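Local coordinates for RagB/SusD domain protein (Flavobacterium johnsoniae, PDB 5J5U) that binds chitin and, as a SusD homolog, probably captures chitin chains at the outer membrane for uptake by its polysaccharide utilization system, at residues Y419-W422 against R423-Y427. Numbering follows the deposited sequence.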
loop_
_atom_site.group_PDB
_atom_site.type_symbol
_atom_site.label_atom_id
_atom_site.label_comp_id
_atom_site.label_asym_id
_atom_site.label_seq_id
_atom_site.Cartn_x
_atom_site.Cartn_y
_atom_site.Cartn_z
ATOM N N TYR A 419 1.742 5.541 -2.018
ATOM C CA TYR A 419 1.758 6.279 -3.297
ATOM C C TYR A 419 0.388 6.871 -3.580
ATOM O O TYR A 419 0.284 8.027 -3.978
ATOM C CB TYR A 419 2.208 5.368 -4.451
ATOM C CG TYR A 419 2.142 5.968 -5.857
ATOM C CD1 TYR A 419 2.683 7.231 -6.153
ATOM C CD2 TYR A 419 1.585 5.244 -6.904
ATOM C CE1 TYR A 419 2.636 7.764 -7.450
ATOM C CE2 TYR A 419 1.531 5.757 -8.207
ATOM C CZ TYR A 419 2.039 7.020 -8.482
ATOM O OH TYR A 419 1.957 7.486 -9.792
ATOM N N SER A 420 -0.667 6.089 -3.348
ATOM C CA SER A 420 -2.024 6.613 -3.530
ATOM C C SER A 420 -2.355 7.730 -2.513
ATOM O O SER A 420 -2.894 8.783 -2.888
ATOM C CB SER A 420 -3.052 5.479 -3.446
ATOM O OG SER A 420 -2.835 4.517 -4.475
ATOM N N ASN A 421 -2.021 7.519 -1.238
ATOM C CA ASN A 421 -2.357 8.499 -0.211
ATOM C C ASN A 421 -1.548 9.784 -0.415
ATOM O O ASN A 421 -2.017 10.881 -0.148
ATOM C CB ASN A 421 -2.128 7.929 1.198
ATOM C CG ASN A 421 -2.979 8.636 2.268
ATOM O OD1 ASN A 421 -4.177 8.354 2.425
ATOM N ND2 ASN A 421 -2.367 9.570 2.982
ATOM N N TRP A 422 -0.338 9.646 -0.919
ATOM C CA TRP A 422 0.412 10.827 -1.317
ATOM C C TRP A 422 -0.260 11.531 -2.504
ATOM O O TRP A 422 -0.351 12.768 -2.517
ATOM C CB TRP A 422 1.867 10.500 -1.673
ATOM C CG TRP A 422 2.600 11.751 -2.036
ATOM C CD1 TRP A 422 3.141 12.654 -1.175
ATOM C CD2 TRP A 422 2.829 12.263 -3.353
ATOM N NE1 TRP A 422 3.706 13.687 -1.864
ATOM C CE2 TRP A 422 3.534 13.474 -3.208
ATOM C CE3 TRP A 422 2.509 11.813 -4.647
ATOM C CZ2 TRP A 422 3.934 14.243 -4.302
ATOM C CZ3 TRP A 422 2.906 12.575 -5.743
ATOM C CH2 TRP A 422 3.620 13.774 -5.561
ATOM N N ARG A 423 -0.741 10.763 -3.485
ATOM C CA ARG A 423 -1.378 11.414 -4.634
ATOM C C ARG A 423 -2.632 12.183 -4.186
ATOM O O ARG A 423 -2.833 13.320 -4.595
ATOM C CB ARG A 423 -1.712 10.402 -5.744
ATOM C CG ARG A 423 -0.476 10.113 -6.689
ATOM C CD ARG A 423 -0.794 9.038 -7.719
ATOM N NE ARG A 423 -1.149 7.753 -7.091
ATOM C CZ ARG A 423 -1.797 6.771 -7.706
ATOM N NH1 ARG A 423 -2.179 6.885 -8.985
ATOM N NH2 ARG A 423 -2.062 5.652 -7.040
ATOM N N ARG A 424 -3.426 11.573 -3.304
ATOM C CA ARG A 424 -4.644 12.195 -2.789
ATOM C C ARG A 424 -4.362 13.435 -1.957
ATOM O O ARG A 424 -4.907 14.490 -2.243
ATOM C CB ARG A 424 -5.455 11.208 -1.947
ATOM C CG ARG A 424 -6.699 11.823 -1.343
ATOM C CD ARG A 424 -7.534 10.826 -0.527
ATOM N NE ARG A 424 -6.840 10.319 0.655
ATOM C CZ ARG A 424 -6.953 10.832 1.879
ATOM N NH1 ARG A 424 -7.720 11.887 2.097
ATOM N NH2 ARG A 424 -6.284 10.301 2.884
ATOM N N THR A 425 -3.500 13.315 -0.947
ATOM C CA THR A 425 -3.311 14.405 0.030
ATOM C C THR A 425 -2.141 15.360 -0.243
ATOM O O THR A 425 -2.137 16.478 0.263
ATOM C CB THR A 425 -3.113 13.834 1.475
ATOM O OG1 THR A 425 -1.825 13.201 1.580
ATOM C CG2 THR A 425 -4.195 12.828 1.824
ATOM N N GLY A 426 -1.145 14.937 -1.017
ATOM C CA GLY A 426 0.051 15.754 -1.193
ATOM C C GLY A 426 1.030 15.672 -0.016
ATOM O O GLY A 426 2.038 16.393 0.031
ATOM N N TYR A 427 0.708 14.806 0.944
ATOM C CA TYR A 427 1.506 14.575 2.144
ATOM C C TYR A 427 2.070 13.161 2.162
ATOM O O TYR A 427 1.389 12.214 1.741
ATOM C CB TYR A 427 0.652 14.791 3.387
ATOM C CG TYR A 427 0.323 16.248 3.653
ATOM C CD1 TYR A 427 1.316 17.221 3.685
ATOM C CD2 TYR A 427 -0.989 16.655 3.857
ATOM C CE1 TYR A 427 1.003 18.557 3.926
ATOM C CE2 TYR A 427 -1.306 17.984 4.097
ATOM C CZ TYR A 427 -0.316 18.921 4.129
ATOM O OH TYR A 427 -0.657 20.226 4.361
HETATM O O HOH W 1 0.279 9.876 2.957
HETATM O O HOH W 2 -5.984 7.734 0.243
#
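Arg423 stacks on Tyr419 one turn back along helix 415-425, a local i to i+4 contact in the last turns of a helix of this SusD-like, mostly helical fold. The guanidinium lies flat over the ring, planes 6° apart and centres 3.9 Å apart, a cation-pi stack extended by CD, which makes a CH-pi contact with the same face. The bend at chi3 (-61°) folds the arginine chain back over the tyrosine. Its NH2 also makes a weak bond to Ser420 OG; NH2 bonds Asp117 O and NH1 bonds Thr446 O, while Tyr419 OH bonds Pro445 O. With only a methyl group in place of the Tyr419 phenol, as in an alanine here, the Arg423 guanidinium would probably lose its aromatic platform and Pro445 O its hydroxyl partner.

Arg424 uses its length differently: NH2 gives a straight bond (164°) to Asn421 OD1, 2.9 Å away, and a salt bridge to Glu346. A water links the same OD1 to Arg424 NE, so the amide oxygen has two ties to one side chain.

Thr425 suits the helix end because its hydroxyl bonds backward and forward. OG1 donates to Asn421 O at 2.9 Å, approaching from the opposite face of that carbonyl's plane to Thr425 N, and accepts from Tyr427 N in an ST turn.

Gly426, with positive phi, takes the chain out of the helix while its N still bonds Trp422 O; at these backbone angles a CB would jam against Thr425 O. Its CA lies over one face of the Trp422 indole, toward the rim.

Beyond it, Tyr427 contributes its carbonyl: the oxygen lies 3.5 Å from Trp422 CA in a CA-H...O contact and accepts from a water held by Asn421 ND2 at 2.7 Å.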